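Local coordinates for 3-keto-5-aminohexanoate cleavage protein (Archaeoglobus fulgidus, PDB 3LOT) that probably cleaves 3-keto-5-aminohexanoate as a zinc-dependent enzyme of the beta-keto acid cleavage family, at residues D[79-83]-D[297-301]; D[166-170]-D[304-308]. The contacts are given in a common frame with arbitrary orientation. Residues are numbered along the deposited sequence.

Contact 1: D[79-83]-D[297-301]; sequences SDVVI and PDEVR
Val82, with chi1 at t, lays its methyl CG2 over one face of the Arg301 guanidinium, CG2 to CZ 3.6 Å, and the same methyl meets Val300 CG1 at 3.7 Å. The setting is the end of a TIM barrel where the N-terminal ends of its strands lie: 79-83 runs from loop into strand 82-85, while 297-301 is the first turn of a helix, evidenced by Arg301 N bonding to Pro297 O at 3.0 Å. The backbones come closest at Val81 and Pro297 (CA to CA 5.0 Å). Asp80 (phi/psi -89/6) and Val81 (-47/143) form the bend before the strand, and Ser79 OG accepts from Val81 N at 3.0 Å, an ST turn. Asp80 O accepts from both Arg301 NH1 and Arg301 NH2, 2.8 Å each. Arg301, m at chi1 and t at chi2 and chi3, also bonds weakly from NH2 to Val81 O at 3.5 Å; its charge is met by Asp298 OD1, 3.0 Å from NH1, and by Glu110. Pro297 CB packs 3.2 Å from Asp80 O. The carboxylates of Asp80 and Asp298 are like charges, OD2 to OD2 4.2 Å, and water 2 donates to both, 2.6 Å to Asp80 OD2 and 2.8 Å to Asp298 OD2.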
# COMPACT_ATOMS: atom_id res chain seq x y z
N SER D 79 7.04 -15.19 -40.08
CA SER D 79 6.61 -14.01 -39.33
C SER D 79 7.76 -13.16 -38.86
O SER D 79 8.85 -13.68 -38.61
CB SER D 79 5.77 -14.48 -38.13
OG SER D 79 5.43 -13.38 -37.30
N ASP D 80 7.53 -11.85 -38.75
CA ASP D 80 8.51 -10.92 -38.16
C ASP D 80 8.36 -10.76 -36.63
O ASP D 80 9.03 -9.95 -36.02
CB ASP D 80 8.53 -9.55 -38.88
CG ASP D 80 7.28 -8.73 -38.68
OD1 ASP D 80 6.27 -9.27 -38.22
OD2 ASP D 80 7.30 -7.50 -39.02
N VAL D 81 7.47 -11.54 -36.05
CA VAL D 81 7.28 -11.55 -34.61
C VAL D 81 8.60 -11.64 -33.86
O VAL D 81 9.54 -12.32 -34.30
CB VAL D 81 6.37 -12.73 -34.17
CG1 VAL D 81 7.09 -14.07 -34.33
CG2 VAL D 81 5.86 -12.52 -32.73
N VAL D 82 8.68 -10.93 -32.72
CA VAL D 82 9.84 -11.06 -31.84
C VAL D 82 9.78 -12.43 -31.12
O VAL D 82 8.77 -12.79 -30.51
CB VAL D 82 9.95 -9.87 -30.83
CG1 VAL D 82 11.16 -10.03 -29.90
CG2 VAL D 82 10.06 -8.51 -31.58
N ILE D 83 10.84 -13.21 -31.28
CA ILE D 83 10.90 -14.57 -30.74
C ILE D 83 11.73 -14.55 -29.46
O ILE D 83 12.97 -14.37 -29.47
CB ILE D 83 11.52 -15.56 -31.77
CG1 ILE D 83 10.72 -15.54 -33.10
CG2 ILE D 83 11.62 -16.94 -31.09
CD1 ILE D 83 11.43 -16.17 -34.32
N PRO D 297 5.43 -6.12 -34.22
CA PRO D 297 6.75 -6.62 -33.83
C PRO D 297 7.83 -5.55 -33.93
O PRO D 297 8.67 -5.43 -33.01
CB PRO D 297 6.96 -7.78 -34.79
CG PRO D 297 5.54 -8.33 -34.93
CD PRO D 297 4.72 -7.09 -35.08
N ASP D 298 7.80 -4.73 -34.97
CA ASP D 298 8.85 -3.72 -35.09
C ASP D 298 8.77 -2.64 -33.99
O ASP D 298 9.80 -2.13 -33.53
CB ASP D 298 8.91 -3.13 -36.48
CG ASP D 298 9.60 -4.08 -37.49
OD1 ASP D 298 10.36 -5.05 -37.09
OD2 ASP D 298 9.35 -3.86 -38.71
N GLU D 299 7.55 -2.35 -33.55
CA GLU D 299 7.31 -1.47 -32.40
C GLU D 299 7.88 -2.07 -31.11
O GLU D 299 8.51 -1.38 -30.33
CB GLU D 299 5.81 -1.17 -32.28
CG GLU D 299 5.36 -0.20 -33.34
CD GLU D 299 3.85 0.01 -33.44
OE1 GLU D 299 3.06 -0.81 -32.94
OE2 GLU D 299 3.43 1.02 -34.05
N VAL D 300 7.69 -3.38 -30.93
CA VAL D 300 8.26 -4.07 -29.81
C VAL D 300 9.80 -3.88 -29.83
O VAL D 300 10.45 -3.55 -28.81
CB VAL D 300 7.89 -5.58 -29.82
CG1 VAL D 300 8.84 -6.36 -28.83
CG2 VAL D 300 6.37 -5.78 -29.45
N ARG D 301 10.40 -4.09 -30.99
CA ARG D 301 11.84 -3.92 -31.13
C ARG D 301 12.30 -2.50 -30.73
O ARG D 301 13.33 -2.33 -30.06
CB ARG D 301 12.27 -4.26 -32.56
CG ARG D 301 12.21 -5.75 -32.85
CD ARG D 301 12.70 -6.12 -34.28
NE ARG D 301 12.59 -7.57 -34.36
CZ ARG D 301 11.55 -8.24 -34.85
NH1 ARG D 301 10.56 -7.62 -35.47
NH2 ARG D 301 11.55 -9.55 -34.80
O HOH W 1 6.18 -5.25 -37.31
O HOH W 2 9.52 -6.37 -39.85

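Contact 2: D[166-170]-D[304-308]; sequences ENDTK and LGLKG
Two short segments run nearly antiparallel here, their end-to-end directions 161° apart, with CA atoms nearest at Lys170 and Leu306 (6.9 Å) and at Asp168 and Lys307 (7.4 Å). Segment 166-170 spans the end of helix 154-166 and the start of strand 170-175 of the TIM barrel; 304-308 lies at the exit of helix 297-304. Asp168, at phi/psi 55/47, is the C-prime residue of the Schellman motif that ends the first helix; Gly305, at 67/47, is where 304-308 leaves helical angles, with positive phi. Lys307 starts from chi1 p, stays near t through chi4, and brings NZ to main-chain oxygens: Asp168 O at 3.1 Å, Asn167 O in a weak bond at 2.9 Å, and Lys108 O as a third acceptor outside the segments. Lys307 CD passes 3.4 Å from Asp168 OD2. Lys170 is extended to chi3 and turns at chi4 (p). Lys170 CD lies 3.3 Å from Leu304 O, Lys170 CB 3.8 Å from Leu306 CD2. Lys170 NZ donates to Pro196 O and, at 3.2 Å, to water 3, which donates a hydrogen bond to Leu304 O at 2.8 Å. Thr169 OG1 is hydrogen-bonded to Pro109 O, Asn167 ND2 to Ile163 O and Asn167 OD1 to Lys108 NZ. No salt bridge joins the two segments, so the polar part of the contact probably rests on where main-chain carbonyls lie rather than on side-chain acceptors.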
# COMPACT_ATOMS: atom_id res chain seq x y z
N GLU D 166 27.24 -11.05 -24.36
CA GLU D 166 28.11 -11.63 -25.40
C GLU D 166 27.39 -11.93 -26.71
O GLU D 166 27.95 -11.88 -27.78
CB GLU D 166 28.69 -12.94 -24.89
CG GLU D 166 29.77 -12.74 -23.88
CD GLU D 166 30.12 -14.02 -23.12
OE1 GLU D 166 29.57 -15.09 -23.48
OE2 GLU D 166 30.95 -13.96 -22.16
N ASN D 167 26.13 -12.29 -26.61
CA ASN D 167 25.35 -12.70 -27.77
C ASN D 167 24.31 -11.66 -28.13
O ASN D 167 23.40 -11.93 -28.94
CB ASN D 167 24.70 -14.06 -27.49
CG ASN D 167 25.72 -15.15 -27.28
OD1 ASN D 167 26.31 -15.63 -28.27
ND2 ASN D 167 25.93 -15.57 -26.02
N ASP D 168 24.45 -10.46 -27.55
CA ASP D 168 23.61 -9.33 -27.90
C ASP D 168 22.16 -9.75 -27.73
O ASP D 168 21.32 -9.53 -28.61
CB ASP D 168 23.93 -8.92 -29.34
CG ASP D 168 23.40 -7.55 -29.69
OD1 ASP D 168 22.96 -6.86 -28.77
OD2 ASP D 168 23.39 -7.17 -30.89
N THR D 169 21.86 -10.38 -26.60
CA THR D 169 20.48 -10.78 -26.27
C THR D 169 19.97 -9.95 -25.10
O THR D 169 20.66 -9.79 -24.10
CB THR D 169 20.43 -12.27 -25.92
OG1 THR D 169 20.90 -13.05 -27.02
CG2 THR D 169 18.98 -12.70 -25.57
N LYS D 170 18.76 -9.42 -25.22
CA LYS D 170 18.19 -8.63 -24.14
C LYS D 170 17.60 -9.55 -23.08
O LYS D 170 16.81 -10.45 -23.41
CB LYS D 170 17.08 -7.70 -24.58
CG LYS D 170 16.69 -6.74 -23.45
CD LYS D 170 15.77 -5.65 -23.86
CE LYS D 170 15.45 -4.66 -22.68
NZ LYS D 170 16.61 -3.81 -22.32
N LEU D 304 11.68 -1.96 -26.75
CA LEU D 304 12.66 -2.65 -25.88
C LEU D 304 14.14 -2.51 -26.34
O LEU D 304 15.04 -2.99 -25.66
CB LEU D 304 12.31 -4.11 -25.80
CG LEU D 304 10.88 -4.36 -25.32
CD1 LEU D 304 10.58 -5.87 -25.32
CD2 LEU D 304 10.71 -3.75 -23.93
N GLY D 305 14.39 -1.84 -27.45
CA GLY D 305 15.76 -1.69 -27.98
C GLY D 305 16.40 -2.99 -28.47
O GLY D 305 17.52 -3.30 -28.12
N LEU D 306 15.65 -3.76 -29.26
CA LEU D 306 16.08 -5.08 -29.69
C LEU D 306 16.89 -5.01 -30.97
O LEU D 306 16.77 -4.04 -31.71
CB LEU D 306 14.89 -6.01 -29.87
CG LEU D 306 14.03 -6.22 -28.62
CD1 LEU D 306 12.97 -7.31 -28.87
CD2 LEU D 306 15.02 -6.55 -27.50
N LYS D 307 17.68 -6.03 -31.25
CA LYS D 307 18.70 -5.92 -32.32
C LYS D 307 18.18 -6.04 -33.75
O LYS D 307 18.82 -5.53 -34.71
CB LYS D 307 19.85 -6.87 -32.07
CG LYS D 307 19.58 -8.36 -32.27
CD LYS D 307 20.71 -9.16 -31.70
CE LYS D 307 20.38 -10.64 -31.61
NZ LYS D 307 21.53 -11.40 -31.10
N GLY D 308 17.04 -6.70 -33.92
CA GLY D 308 16.47 -6.88 -35.26
C GLY D 308 16.24 -8.34 -35.61
O GLY D 308 16.98 -9.23 -35.17
O HOH W 3 17.72 -2.37 -24.92

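From the N terminus the chain reaches 79-83, which runs into strand 82-85, then 166-170, which leads into strand 170-175, and only near its C-terminal end 297-301 and 304-308. Contact 1 closes a loop with 213 intervening residues and contact 2 one with 133. The two cross rather than nest, because their segments alternate along the sequence. Helix 297-304 and the loop after it thus tie together N-terminal ends of two barrel strands that flank strand 111-115. The contact centres lie about 12 Å apart, and they touch: Arg301 O and Leu306 N are 2.8 Å apart, a probable hydrogen bond, and Val82 CG1 packs on Leu306 CD1 at 3.4 Å.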